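Local coordinates for protein 3-oxosteroid 1-dehydrogenase (Sterolibacterium denitrificans, PDB 7P18) that probably catalyses the FAD-dependent 1,2-dehydrogenation of 3-oxosteroids to 3-oxo-Delta(1)-steroids, passing the electrons to an acceptor, at residues A19-A24 / V98-A103; R25-G30 / R223-W228; G30-V35 / T261-V266; L503-A508 / D515-G520. One frame throughout, in Å; residues are numbered along the deposited sequence.

Contact 1. Residues A19-A24 / V98-A103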
loop_
_atom_site.group_PDB
_atom_site.type_symbol
_atom_site.label_atom_id
_atom_site.label_comp_id
_atom_site.label_asym_id
_atom_site.label_seq_id
_atom_site.Cartn_x
_atom_site.Cartn_y
_atom_site.Cartn_z
ATOM N N ALA A 19 -1.536 -13.356 4.799
ATOM C CA ALA A 19 -0.995 -14.649 5.276
ATOM C C ALA A 19 -1.387 -14.885 6.731
ATOM O O ALA A 19 -1.852 -15.997 7.025
ATOM C CB ALA A 19 0.511 -14.690 5.072
ATOM N N MET A 20 -1.206 -13.904 7.614
ATOM C CA MET A 20 -1.465 -14.096 9.050
ATOM C C MET A 20 -2.979 -14.234 9.297
ATOM O O MET A 20 -3.383 -15.071 10.161
ATOM C CB MET A 20 -0.833 -12.956 9.855
ATOM C CG MET A 20 0.735 -12.994 9.828
ATOM S SD MET A 20 1.476 -11.972 11.178
ATOM C CE MET A 20 1.302 -10.336 10.480
ATOM N N LEU A 21 -3.807 -13.462 8.570
ATOM C CA LEU A 21 -5.295 -13.569 8.645
ATOM C C LEU A 21 -5.712 -14.984 8.236
ATOM O O LEU A 21 -6.485 -15.616 8.991
ATOM C CB LEU A 21 -5.949 -12.506 7.753
ATOM C CG LEU A 21 -7.473 -12.306 7.888
ATOM C CD1 LEU A 21 -8.236 -13.406 7.179
ATOM C CD2 LEU A 21 -7.904 -12.229 9.327
ATOM N N ALA A 22 -5.215 -15.483 7.106
ATOM C CA ALA A 22 -5.545 -16.831 6.606
ATOM C C ALA A 22 -5.163 -17.851 7.686
ATOM O O ALA A 22 -5.956 -18.789 7.937
ATOM C CB ALA A 22 -4.893 -17.104 5.278
ATOM N N ALA A 23 -4.002 -17.676 8.312
ATOM C CA ALA A 23 -3.485 -18.581 9.363
ATOM C C ALA A 23 -4.447 -18.599 10.562
ATOM O O ALA A 23 -4.801 -19.718 11.045
ATOM C CB ALA A 23 -2.082 -18.160 9.766
ATOM N N ALA A 24 -4.869 -17.450 11.042
ATOM C CA ALA A 24 -5.759 -17.346 12.216
ATOM C C ALA A 24 -7.104 -17.993 11.865
ATOM O O ALA A 24 -7.686 -18.731 12.711
ATOM C CB ALA A 24 -5.935 -15.909 12.618
ATOM N N VAL A 98 -13.842 -8.633 7.967
ATOM C CA VAL A 98 -13.656 -7.582 9.001
ATOM C C VAL A 98 -14.490 -7.900 10.244
ATOM O O VAL A 98 -13.989 -7.684 11.381
ATOM C CB VAL A 98 -13.910 -6.183 8.444
ATOM C CG1 VAL A 98 -14.012 -5.110 9.513
ATOM C CG2 VAL A 98 -12.789 -5.855 7.460
ATOM N N GLU A 99 -15.727 -8.379 10.088
ATOM C CA GLU A 99 -16.529 -8.739 11.292
ATOM C C GLU A 99 -15.827 -9.848 12.067
ATOM O O GLU A 99 -15.894 -9.818 13.306
ATOM C CB GLU A 99 -17.942 -9.200 10.923
ATOM C CG GLU A 99 -18.840 -8.056 10.552
ATOM C CD GLU A 99 -20.288 -8.488 10.306
ATOM O OE1 GLU A 99 -20.757 -9.428 10.971
ATOM O OE2 GLU A 99 -20.928 -7.846 9.508
ATOM N N TYR A 100 -15.193 -10.780 11.365
ATOM C CA TYR A 100 -14.441 -11.900 11.945
ATOM C C TYR A 100 -13.276 -11.348 12.763
ATOM O O TYR A 100 -13.111 -11.789 13.919
ATOM C CB TYR A 100 -13.938 -12.883 10.881
ATOM C CG TYR A 100 -12.849 -13.809 11.366
ATOM C CD1 TYR A 100 -13.086 -14.784 12.315
ATOM C CD2 TYR A 100 -11.544 -13.666 10.908
ATOM C CE1 TYR A 100 -12.064 -15.591 12.812
ATOM C CE2 TYR A 100 -10.520 -14.463 11.378
ATOM C CZ TYR A 100 -10.772 -15.446 12.316
ATOM O OH TYR A 100 -9.725 -16.229 12.743
ATOM N N ILE A 101 -12.488 -10.441 12.190
ATOM C CA ILE A 101 -11.394 -9.781 12.954
ATOM C C ILE A 101 -11.992 -9.165 14.227
ATOM O O ILE A 101 -11.470 -9.435 15.329
ATOM C CB ILE A 101 -10.654 -8.730 12.116
ATOM C CG1 ILE A 101 -9.841 -9.379 10.995
ATOM C CG2 ILE A 101 -9.795 -7.896 13.050
ATOM C CD1 ILE A 101 -9.116 -8.408 10.082
ATOM N N ASN A 102 -13.018 -8.324 14.083
ATOM C CA ASN A 102 -13.529 -7.496 15.197
ATOM C C ASN A 102 -14.074 -8.390 16.331
ATOM O O ASN A 102 -13.864 -8.023 17.491
ATOM C CB ASN A 102 -14.567 -6.495 14.732
ATOM C CG ASN A 102 -13.979 -5.336 13.984
ATOM O OD1 ASN A 102 -12.753 -5.181 13.943
ATOM N ND2 ASN A 102 -14.850 -4.591 13.309
ATOM N N ALA A 103 -14.674 -9.530 16.010
ATOM C CA ALA A 103 -15.322 -10.415 17.013
ATOM C C ALA A 103 -14.264 -11.337 17.643
ATOM O O ALA A 103 -14.494 -11.793 18.745
ATOM C CB ALA A 103 -16.451 -11.203 16.390
#
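Leu21 and Ala24 belong to helix 17-28, the first helix of the Rossmann-type FAD-binding unit, and meet Tyr100 and Ile101 of helix 84-104. The two helix segments cross at 70° with their axes 11.9 Å apart at closest approach, too far for backbones to touch, so long side chains fill the distance. Leu21 reaches out with one methyl: CG lies opposite the backbone N (chi1 -170°), and CD2 is carried to 3.8 Å from CG1 of Ile101. The same methyl sits at the edge of the Tyr100 ring, near its plane, with CD2 4.0 Å from CE2. A branched leucine suits this place because a single methyl can fill the angle between an aromatic edge and an aliphatic chain. Tyr100 swings the opposite way past Leu21 and brings its hydroxyl over the small Ala24, where OH comes to 3.8 Å from CB and 3.2 Å from the carbonyl O. A bare methyl at Ala24 leaves room for the phenol end. That hydroxyl is hydrogen-bonded to Asp28, one turn further on, so the polar end is satisfied within a buried setting; Arg25 makes a cation-pi contact with the ring. Helix 543-559 closes the apolar side, Met547 touching both Leu21 and Ile101. The side chain of Leu21 is about 9 Å from the FAD. Such packing is plain helix-to-helix burial around the dinucleotide-binding helix; a sequence resembling the GxGxxA pattern of Rossmann-type beta-alpha-beta units begins in the turn before this helix and ends at Ala19 within it.

Contact 2. Residues R25-G30 / R223-W228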
loop_
_atom_site.group_PDB
_atom_site.type_symbol
_atom_site.label_atom_id
_atom_site.label_comp_id
_atom_site.label_asym_id
_atom_site.label_seq_id
_atom_site.Cartn_x
_atom_site.Cartn_y
_atom_site.Cartn_z
ATOM N N ARG A 25 -7.587 -17.736 10.657
ATOM C CA ARG A 25 -8.922 -18.218 10.232
ATOM C C ARG A 25 -8.864 -19.740 10.097
ATOM O O ARG A 25 -9.811 -20.396 10.561
ATOM C CB ARG A 25 -9.396 -17.538 8.950
ATOM C CG ARG A 25 -10.732 -18.065 8.447
ATOM C CD ARG A 25 -11.862 -17.721 9.392
ATOM N NE ARG A 25 -13.145 -18.142 8.836
ATOM C CZ ARG A 25 -14.323 -17.979 9.422
ATOM N NH1 ARG A 25 -14.441 -17.369 10.597
ATOM N NH2 ARG A 25 -15.399 -18.422 8.800
ATOM N N ALA A 26 -7.831 -20.276 9.454
ATOM C CA ALA A 26 -7.668 -21.734 9.243
ATOM C C ALA A 26 -7.618 -22.403 10.624
ATOM O O ALA A 26 -8.330 -23.402 10.844
ATOM C CB ALA A 26 -6.448 -22.005 8.427
ATOM N N HIS A 27 -6.863 -21.820 11.553
ATOM C CA HIS A 27 -6.793 -22.317 12.940
ATOM C C HIS A 27 -8.200 -22.345 13.546
ATOM O O HIS A 27 -8.594 -23.414 14.089
ATOM C CB HIS A 27 -5.859 -21.466 13.784
ATOM C CG HIS A 27 -5.775 -21.941 15.194
ATOM N ND1 HIS A 27 -6.647 -21.506 16.164
ATOM C CD2 HIS A 27 -4.914 -22.790 15.792
ATOM C CE1 HIS A 27 -6.316 -22.071 17.309
ATOM N NE2 HIS A 27 -5.239 -22.835 17.103
ATOM N N ASP A 28 -8.949 -21.247 13.441
ATOM C CA ASP A 28 -10.278 -21.118 14.103
ATOM C C ASP A 28 -11.258 -22.115 13.505
ATOM O O ASP A 28 -12.218 -22.410 14.207
ATOM C CB ASP A 28 -10.816 -19.697 14.066
ATOM C CG ASP A 28 -10.113 -18.765 15.021
ATOM O OD1 ASP A 28 -9.343 -19.271 15.873
ATOM O OD2 ASP A 28 -10.313 -17.568 14.918
ATOM N N LEU A 29 -10.985 -22.650 12.304
ATOM C CA LEU A 29 -11.831 -23.666 11.624
ATOM C C LEU A 29 -11.322 -25.083 11.917
ATOM O O LEU A 29 -11.862 -26.015 11.327
ATOM C CB LEU A 29 -11.840 -23.381 10.119
ATOM C CG LEU A 29 -12.534 -22.078 9.693
ATOM C CD1 LEU A 29 -12.399 -21.860 8.179
ATOM C CD2 LEU A 29 -14.012 -22.079 10.113
ATOM N N GLY A 30 -10.320 -25.231 12.790
ATOM C CA GLY A 30 -9.892 -26.528 13.351
ATOM C C GLY A 30 -8.706 -27.123 12.615
ATOM O O GLY A 30 -8.445 -28.309 12.824
ATOM N N ARG A 223 -3.547 -18.111 19.634
ATOM C CA ARG A 223 -3.926 -19.429 19.073
ATOM C C ARG A 223 -2.720 -20.374 19.082
ATOM O O ARG A 223 -2.891 -21.518 18.680
ATOM C CB ARG A 223 -4.471 -19.257 17.646
ATOM C CG ARG A 223 -5.736 -18.409 17.598
ATOM C CD ARG A 223 -6.006 -17.791 16.240
ATOM N NE ARG A 223 -7.345 -17.228 16.182
ATOM C CZ ARG A 223 -7.720 -16.124 16.807
ATOM N NH1 ARG A 223 -6.857 -15.413 17.516
ATOM N NH2 ARG A 223 -8.971 -15.715 16.708
ATOM N N LYS A 224 -1.532 -19.883 19.464
ATOM C CA LYS A 224 -0.273 -20.667 19.487
ATOM C C LYS A 224 0.032 -21.211 18.100
ATOM O O LYS A 224 0.510 -22.342 17.991
ATOM C CB LYS A 224 -0.382 -21.819 20.489
ATOM C CG LYS A 224 -0.717 -21.395 21.914
ATOM C CD LYS A 224 -0.858 -22.589 22.847
ATOM C CE LYS A 224 -1.454 -22.227 24.192
ATOM N NZ LYS A 224 -0.437 -21.647 25.102
ATOM N N VAL A 225 -0.202 -20.418 17.060
ATOM C CA VAL A 225 0.136 -20.825 15.681
ATOM C C VAL A 225 1.604 -20.499 15.496
ATOM O O VAL A 225 1.983 -19.337 15.684
ATOM C CB VAL A 225 -0.733 -20.087 14.648
ATOM C CG1 VAL A 225 -0.220 -20.296 13.242
ATOM C CG2 VAL A 225 -2.193 -20.486 14.772
ATOM N N PRO A 226 2.459 -21.494 15.160
ATOM C CA PRO A 226 3.885 -21.226 14.998
ATOM C C PRO A 226 4.142 -20.340 13.777
ATOM O O PRO A 226 3.492 -20.514 12.745
ATOM C CB PRO A 226 4.517 -22.616 14.852
ATOM C CG PRO A 226 3.366 -23.504 14.369
ATOM C CD PRO A 226 2.137 -22.916 15.015
ATOM N N LEU A 227 5.104 -19.438 13.927
ATOM C CA LEU A 227 5.616 -18.583 12.845
ATOM C C LEU A 227 7.145 -18.699 12.818
ATOM O O LEU A 227 7.770 -18.212 13.741
ATOM C CB LEU A 227 5.173 -17.154 13.126
ATOM C CG LEU A 227 5.284 -16.199 11.932
ATOM C CD1 LEU A 227 4.390 -14.989 12.112
ATOM C CD2 LEU A 227 6.713 -15.742 11.702
ATOM N N TRP A 228 7.700 -19.321 11.797
ATOM C CA TRP A 228 9.169 -19.505 11.684
ATOM C C TRP A 228 9.774 -18.341 10.902
ATOM O O TRP A 228 9.538 -18.256 9.688
ATOM C CB TRP A 228 9.524 -20.846 11.045
ATOM C CG TRP A 228 9.126 -22.038 11.860
ATOM C CD1 TRP A 228 8.576 -22.049 13.111
ATOM C CD2 TRP A 228 9.248 -23.412 11.462
ATOM N NE1 TRP A 228 8.299 -23.338 13.491
ATOM C CE2 TRP A 228 8.703 -24.193 12.506
ATOM C CE3 TRP A 228 9.703 -24.055 10.307
ATOM C CZ2 TRP A 228 8.667 -25.584 12.446
ATOM C CZ3 TRP A 228 9.650 -25.426 10.238
ATOM C CH2 TRP A 228 9.128 -26.176 11.293
#
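Asp28 and Arg223 form the charged part of this contact, a side-on salt bridge. Arg223 NH2 donates to the syn lone pair of Asp28 OD2 at 2.9 Å, almost in the guanidinium plane. Arg223 NE meets Asp28 OD1, also at 2.9 Å, but from 31° out of the carboxylate plane, in keeping with the 42° between the two flat groups. The arginine chain, extended from CG to NE, is long enough to lay its guanidinium beside the acid; two nitrogens then limit the rotation of both groups. Asp28 OD2 is also bonded to Tyr100, and Arg223 also donates through NH1 to the carbonyl of Ala219 and through NH2 to that of Asn104.

The apolar part is a CH-pi contact: Arg223 CB lies 3.5 Å from the centroid of the His27 ring, over one face. Val225 adds a methyl from an oblique direction, its CG2 3.9 Å from His27 CG. The flat imidazole thus receives aliphatic groups from Arg223 and Val225.

Helix 17-28 ends here in a Schellman motif with Gly30 at positive phi, and helix 208-222 ends in another at Lys224. The chain from Lys224 then leads into strand 227-228, beside strand 33-36.

Contact 3. Residues G30-V35 / T261-V266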
loop_
_atom_site.group_PDB
_atom_site.type_symbol
_atom_site.label_atom_id
_atom_site.label_comp_id
_atom_site.label_asym_id
_atom_site.label_seq_id
_atom_site.Cartn_x
_atom_site.Cartn_y
_atom_site.Cartn_z
ATOM N N GLY A 30 -10.320 -25.231 12.790
ATOM C CA GLY A 30 -9.892 -26.528 13.351
ATOM C C GLY A 30 -8.706 -27.123 12.615
ATOM O O GLY A 30 -8.445 -28.309 12.824
ATOM N N LEU A 31 -8.004 -26.351 11.772
ATOM C CA LEU A 31 -6.829 -26.857 11.025
ATOM C C LEU A 31 -5.556 -26.491 11.786
ATOM O O LEU A 31 -5.483 -25.354 12.334
ATOM C CB LEU A 31 -6.775 -26.239 9.617
ATOM C CG LEU A 31 -8.011 -26.483 8.753
ATOM C CD1 LEU A 31 -8.158 -25.414 7.672
ATOM C CD2 LEU A 31 -7.961 -27.876 8.143
ATOM N N SER A 32 -4.570 -27.388 11.731
ATOM C CA SER A 32 -3.185 -27.151 12.203
ATOM C C SER A 32 -2.470 -26.288 11.151
ATOM O O SER A 32 -2.523 -26.619 9.944
ATOM C CB SER A 32 -2.446 -28.457 12.509
ATOM O OG SER A 32 -2.123 -29.188 11.337
ATOM N N VAL A 33 -1.843 -25.211 11.612
ATOM C CA VAL A 33 -1.214 -24.188 10.731
ATOM C C VAL A 33 0.256 -23.991 11.113
ATOM O O VAL A 33 0.548 -23.909 12.319
ATOM C CB VAL A 33 -2.001 -22.869 10.780
ATOM C CG1 VAL A 33 -1.438 -21.847 9.814
ATOM C CG2 VAL A 33 -3.474 -23.105 10.462
ATOM N N LEU A 34 1.112 -23.856 10.099
ATOM C CA LEU A 34 2.461 -23.248 10.239
ATOM C C LEU A 34 2.574 -22.040 9.304
ATOM O O LEU A 34 2.185 -22.161 8.120
ATOM C CB LEU A 34 3.507 -24.295 9.872
ATOM C CG LEU A 34 4.944 -23.784 9.767
ATOM C CD1 LEU A 34 5.468 -23.338 11.101
ATOM C CD2 LEU A 34 5.862 -24.829 9.137
ATOM N N VAL A 35 3.136 -20.942 9.809
ATOM C CA VAL A 35 3.542 -19.772 8.971
ATOM C C VAL A 35 5.071 -19.759 8.835
ATOM O O VAL A 35 5.736 -19.861 9.875
ATOM C CB VAL A 35 3.021 -18.461 9.559
ATOM C CG1 VAL A 35 3.358 -17.278 8.641
ATOM C CG2 VAL A 35 1.518 -18.552 9.814
ATOM N N THR A 261 5.315 -31.007 5.056
ATOM C CA THR A 261 4.105 -31.591 4.433
ATOM C C THR A 261 2.889 -30.765 4.834
ATOM O O THR A 261 2.747 -30.476 6.036
ATOM C CB THR A 261 3.946 -33.073 4.820
ATOM O OG1 THR A 261 5.074 -33.754 4.266
ATOM C CG2 THR A 261 2.683 -33.698 4.279
ATOM N N ALA A 262 2.045 -30.451 3.849
ATOM C CA ALA A 262 0.727 -29.812 4.060
ATOM C C ALA A 262 -0.345 -30.821 3.656
ATOM O O ALA A 262 -0.451 -31.087 2.468
ATOM C CB ALA A 262 0.608 -28.537 3.238
ATOM N N ARG A 263 -1.065 -31.371 4.624
ATOM C CA ARG A 263 -2.123 -32.382 4.354
ATOM C C ARG A 263 -3.245 -31.768 3.503
ATOM O O ARG A 263 -3.783 -32.480 2.649
ATOM C CB ARG A 263 -2.745 -32.892 5.649
ATOM C CG ARG A 263 -1.748 -33.517 6.610
ATOM C CD ARG A 263 -2.461 -34.361 7.636
ATOM N NE ARG A 263 -1.589 -34.746 8.740
ATOM C CZ ARG A 263 -1.417 -34.056 9.860
ATOM N NH1 ARG A 263 -2.009 -32.887 10.049
ATOM N NH2 ARG A 263 -0.609 -34.532 10.788
ATOM N N ARG A 264 -3.598 -30.499 3.751
ATOM C CA ARG A 264 -4.841 -29.873 3.219
ATOM C C ARG A 264 -4.508 -28.750 2.231
ATOM O O ARG A 264 -5.198 -28.657 1.202
ATOM C CB ARG A 264 -5.717 -29.425 4.385
ATOM C CG ARG A 264 -6.086 -30.568 5.323
ATOM C CD ARG A 264 -7.144 -31.440 4.689
ATOM N NE ARG A 264 -8.417 -30.740 4.738
ATOM C CZ ARG A 264 -9.179 -30.630 5.825
ATOM N NH1 ARG A 264 -8.807 -31.185 6.973
ATOM N NH2 ARG A 264 -10.321 -29.953 5.760
ATOM N N GLY A 265 -3.493 -27.922 2.498
ATOM C CA GLY A 265 -3.196 -26.850 1.536
ATOM C C GLY A 265 -1.988 -26.016 1.888
ATOM O O GLY A 265 -1.627 -25.920 3.062
ATOM N N VAL A 266 -1.412 -25.441 0.843
ATOM C CA VAL A 266 -0.322 -24.437 0.907
ATOM C C VAL A 266 -0.918 -23.123 0.430
ATOM O O VAL A 266 -1.422 -23.103 -0.706
ATOM C CB VAL A 266 0.864 -24.849 0.024
ATOM C CG1 VAL A 266 1.886 -23.730 -0.130
ATOM C CG2 VAL A 266 1.504 -26.137 0.547
HETATM O O HOH W 1 -1.395 -31.687 12.199
#
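Leu31 and Arg264 make the closest direct contact, methyl CD2 of the leucine lying over one face of the guanidinium, 3.6 Å from NH1. The side chains cross at about a right angle. Arg264 is bent at both chi2 and chi3 (-75° and -74°), which folds its flat end back to meet Leu31. An arginine suits the spot because its guanidinium faces are poorly solvated and can lie on a methyl while the N-H groups look for partners around the rim.

Ser32 and Arg263 meet mainly through a water. Its oxygen is 2.7 Å from Ser32 OG and accepts from Arg263 NH1 at 2.5 Å, so short that the exact water position is doubtful; the direct separation, Ser32 OG to Arg263 NH1, is 3.9 Å. The small serine leaves space for this water at the edge of the guanidinium.

Further out, Asp9 positions both groups: its carboxylate makes a salt bridge with Arg263, and its backbone N is bonded to Ser32 OG. Arg264 NH2 goes to the carbonyl of Ile557, in helix 543-559, while Ala26 and Val10 pack against Leu31.

The contact thus combines a leucine-on-guanidinium face with a hydrated polar bridge, and the carboxylate of Asp9 probably offsets the positive charge that two successive arginines bring to this corner of the chain.

Contact 4. Residues L503-A508 / D515-G520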
loop_
_atom_site.group_PDB
_atom_site.type_symbol
_atom_site.label_atom_id
_atom_site.label_comp_id
_atom_site.label_asym_id
_atom_site.label_seq_id
_atom_site.Cartn_x
_atom_site.Cartn_y
_atom_site.Cartn_z
ATOM N N LEU A 503 -2.690 -16.494 -11.312
ATOM C CA LEU A 503 -4.147 -16.432 -11.543
ATOM C C LEU A 503 -4.815 -17.344 -10.525
ATOM O O LEU A 503 -4.355 -18.501 -10.317
ATOM C CB LEU A 503 -4.472 -16.842 -12.978
ATOM C CG LEU A 503 -5.954 -16.775 -13.323
ATOM C CD1 LEU A 503 -6.484 -15.361 -13.204
ATOM C CD2 LEU A 503 -6.184 -17.344 -14.712
ATOM N N THR A 504 -5.846 -16.847 -9.863
ATOM C CA THR A 504 -6.658 -17.622 -8.924
ATOM C C THR A 504 -8.137 -17.549 -9.316
ATOM O O THR A 504 -8.531 -16.654 -10.109
ATOM C CB THR A 504 -6.486 -17.132 -7.472
ATOM O OG1 THR A 504 -6.896 -15.753 -7.363
ATOM C CG2 THR A 504 -5.043 -17.295 -7.043
ATOM N N ASP A 505 -8.919 -18.412 -8.692
ATOM C CA ASP A 505 -10.397 -18.431 -8.765
ATOM C C ASP A 505 -10.935 -17.726 -7.526
ATOM O O ASP A 505 -10.149 -17.148 -6.739
ATOM C CB ASP A 505 -10.947 -19.848 -8.946
ATOM C CG ASP A 505 -10.795 -20.765 -7.749
ATOM O OD1 ASP A 505 -10.446 -20.265 -6.646
ATOM O OD2 ASP A 505 -11.057 -21.996 -7.911
ATOM N N LYS A 506 -12.260 -17.775 -7.361
ATOM C CA LYS A 506 -13.001 -17.049 -6.306
ATOM C C LYS A 506 -12.633 -17.544 -4.913
ATOM O O LYS A 506 -12.924 -16.846 -3.953
ATOM C CB LYS A 506 -14.504 -17.195 -6.557
ATOM C CG LYS A 506 -15.011 -18.615 -6.390
ATOM C CD LYS A 506 -16.503 -18.744 -6.473
ATOM C CE LYS A 506 -16.915 -20.191 -6.340
ATOM N NZ LYS A 506 -18.330 -20.309 -6.722
ATOM N N ASP A 507 -12.024 -18.712 -4.794
ATOM C CA ASP A 507 -11.655 -19.316 -3.497
ATOM C C ASP A 507 -10.126 -19.302 -3.320
ATOM O O ASP A 507 -9.605 -20.030 -2.452
ATOM C CB ASP A 507 -12.252 -20.717 -3.397
ATOM C CG ASP A 507 -13.771 -20.674 -3.311
ATOM O OD1 ASP A 507 -14.269 -19.941 -2.454
ATOM O OD2 ASP A 507 -14.422 -21.345 -4.137
ATOM N N ALA A 508 -9.442 -18.494 -4.116
ATOM C CA ALA A 508 -7.976 -18.259 -4.083
ATOM C C ALA A 508 -7.187 -19.478 -4.550
ATOM O O ALA A 508 -5.945 -19.525 -4.299
ATOM C CB ALA A 508 -7.579 -17.842 -2.697
ATOM N N ASP A 515 -7.111 -23.190 -16.876
ATOM C CA ASP A 515 -8.093 -22.742 -15.848
ATOM C C ASP A 515 -8.470 -23.894 -14.910
ATOM O O ASP A 515 -9.493 -23.787 -14.239
ATOM C CB ASP A 515 -9.363 -22.141 -16.472
ATOM C CG ASP A 515 -9.116 -20.815 -17.179
ATOM O OD1 ASP A 515 -8.585 -19.871 -16.520
ATOM O OD2 ASP A 515 -9.452 -20.730 -18.385
ATOM N N ARG A 516 -7.654 -24.937 -14.812
ATOM C CA ARG A 516 -7.877 -26.040 -13.846
ATOM C C ARG A 516 -7.162 -25.712 -12.544
ATOM O O ARG A 516 -5.965 -25.413 -12.567
ATOM C CB ARG A 516 -7.356 -27.344 -14.449
ATOM C CG ARG A 516 -7.619 -28.555 -13.571
ATOM C CD ARG A 516 -7.096 -29.871 -14.137
ATOM N NE ARG A 516 -7.350 -30.975 -13.207
ATOM C CZ ARG A 516 -6.594 -31.287 -12.134
ATOM N NH1 ARG A 516 -5.499 -30.598 -11.831
ATOM N NH2 ARG A 516 -6.938 -32.305 -11.360
ATOM N N PRO A 517 -7.845 -25.760 -11.378
ATOM C CA PRO A 517 -7.177 -25.592 -10.095
ATOM C C PRO A 517 -6.040 -26.598 -9.900
ATOM O O PRO A 517 -6.204 -27.795 -10.194
ATOM C CB PRO A 517 -8.248 -25.820 -9.026
ATOM C CG PRO A 517 -9.527 -25.554 -9.766
ATOM C CD PRO A 517 -9.289 -25.955 -11.205
ATOM N N ILE A 518 -4.914 -26.093 -9.399
ATOM C CA ILE A 518 -3.827 -26.943 -8.869
ATOM C C ILE A 518 -4.236 -27.319 -7.457
ATOM O O ILE A 518 -4.257 -26.469 -6.571
ATOM C CB ILE A 518 -2.456 -26.254 -8.957
ATOM C CG1 ILE A 518 -2.148 -25.852 -10.395
ATOM C CG2 ILE A 518 -1.380 -27.154 -8.386
ATOM C CD1 ILE A 518 -0.858 -25.053 -10.574
ATOM N N GLU A 519 -4.683 -28.563 -7.300
ATOM C CA GLU A 519 -5.151 -29.106 -6.008
ATOM C C GLU A 519 -4.074 -28.845 -4.962
ATOM O O GLU A 519 -2.918 -29.140 -5.275
ATOM C CB GLU A 519 -5.362 -30.624 -6.087
ATOM C CG GLU A 519 -6.432 -31.040 -7.068
ATOM C CD GLU A 519 -7.822 -30.547 -6.697
ATOM O OE1 GLU A 519 -8.123 -30.525 -5.484
ATOM O OE2 GLU A 519 -8.599 -30.184 -7.617
ATOM N N GLY A 520 -4.481 -28.353 -3.799
ATOM C CA GLY A 520 -3.645 -28.069 -2.621
ATOM C C GLY A 520 -2.988 -26.677 -2.610
ATOM O O GLY A 520 -2.298 -26.367 -1.616
#
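The flat groups in this loose contact are the carboxylates of Asp515 and Asp505, each turning an oxygen, not a face, to its apolar partner, Leu503 and Pro517 respectively. Asp515 sends OD1 forward, its carbon-oxygen bond running almost straight at methyl CD2 of Leu503, 3.9 Å away. Asp505 points OD2 obliquely toward the ring of Pro517, 4.3 Å from Pro517 CG, which is light van der Waals contact. No hydrogen bond links the two segments.

The torsions explain the meeting of the first pair. Leu503 carries CG opposite its backbone N (chi1 -179°), and its CD2 thereby projects toward the aspartate; the leucine itself is buried while Asp515 is exposed at the surface, so an apolar residue and a charged one share a boundary.

Asp505 has a second task. Its OD1 takes the backbone N of Asp507 at 2.9 Å, from 50° above the carboxylate plane, making an Asx turn. The same stretch of chain is a type I beta turn, with Ala508 N bonded to Asp505 O at 3.0 Å. Aspartate suits this place because its short side chain can fold back on the backbone while OD2 holds a salt bridge to Arg509. The rigid ring of Pro517 offers a compact apolar surface beside it.

Strand 509-511 lies between the segments: Leu511 touches Leu503, Asp505 and Pro517, and Val510 pairs with Ile518. Beyond the turn, Asp507 forms a salt bridge with Arg552 of helix 543-559, and Glu519 is bonded through its backbone to Val246 of strand 245-253.

In the fold
Contacts 1, 2 and 3 form a continuous patch round helix 17-28 and strand 33-36, which contact 4 joins only through contact 3. Contacts 1 and 2 join where Tyr100 OH lies 2.6 Å from Asp28 OD2. Contacts 2 and 3 share Gly30 and a parallel sheet, Trp228 N reaching Val35 O at 2.8 Å. Contact 4 reaches contact 3 through Val266 N and Gly520 O, also 2.8 Å apart, where strands 265-268 and 521-523 run side by side. In contact 1 the side chain of Leu21 is about 9 Å from that of Ser46, and in contact 2 the side chain of Val225 is about 11 Å from that of Glu37, both FAD-binding residues. Contacts 3 and 4 lie away from the known sites.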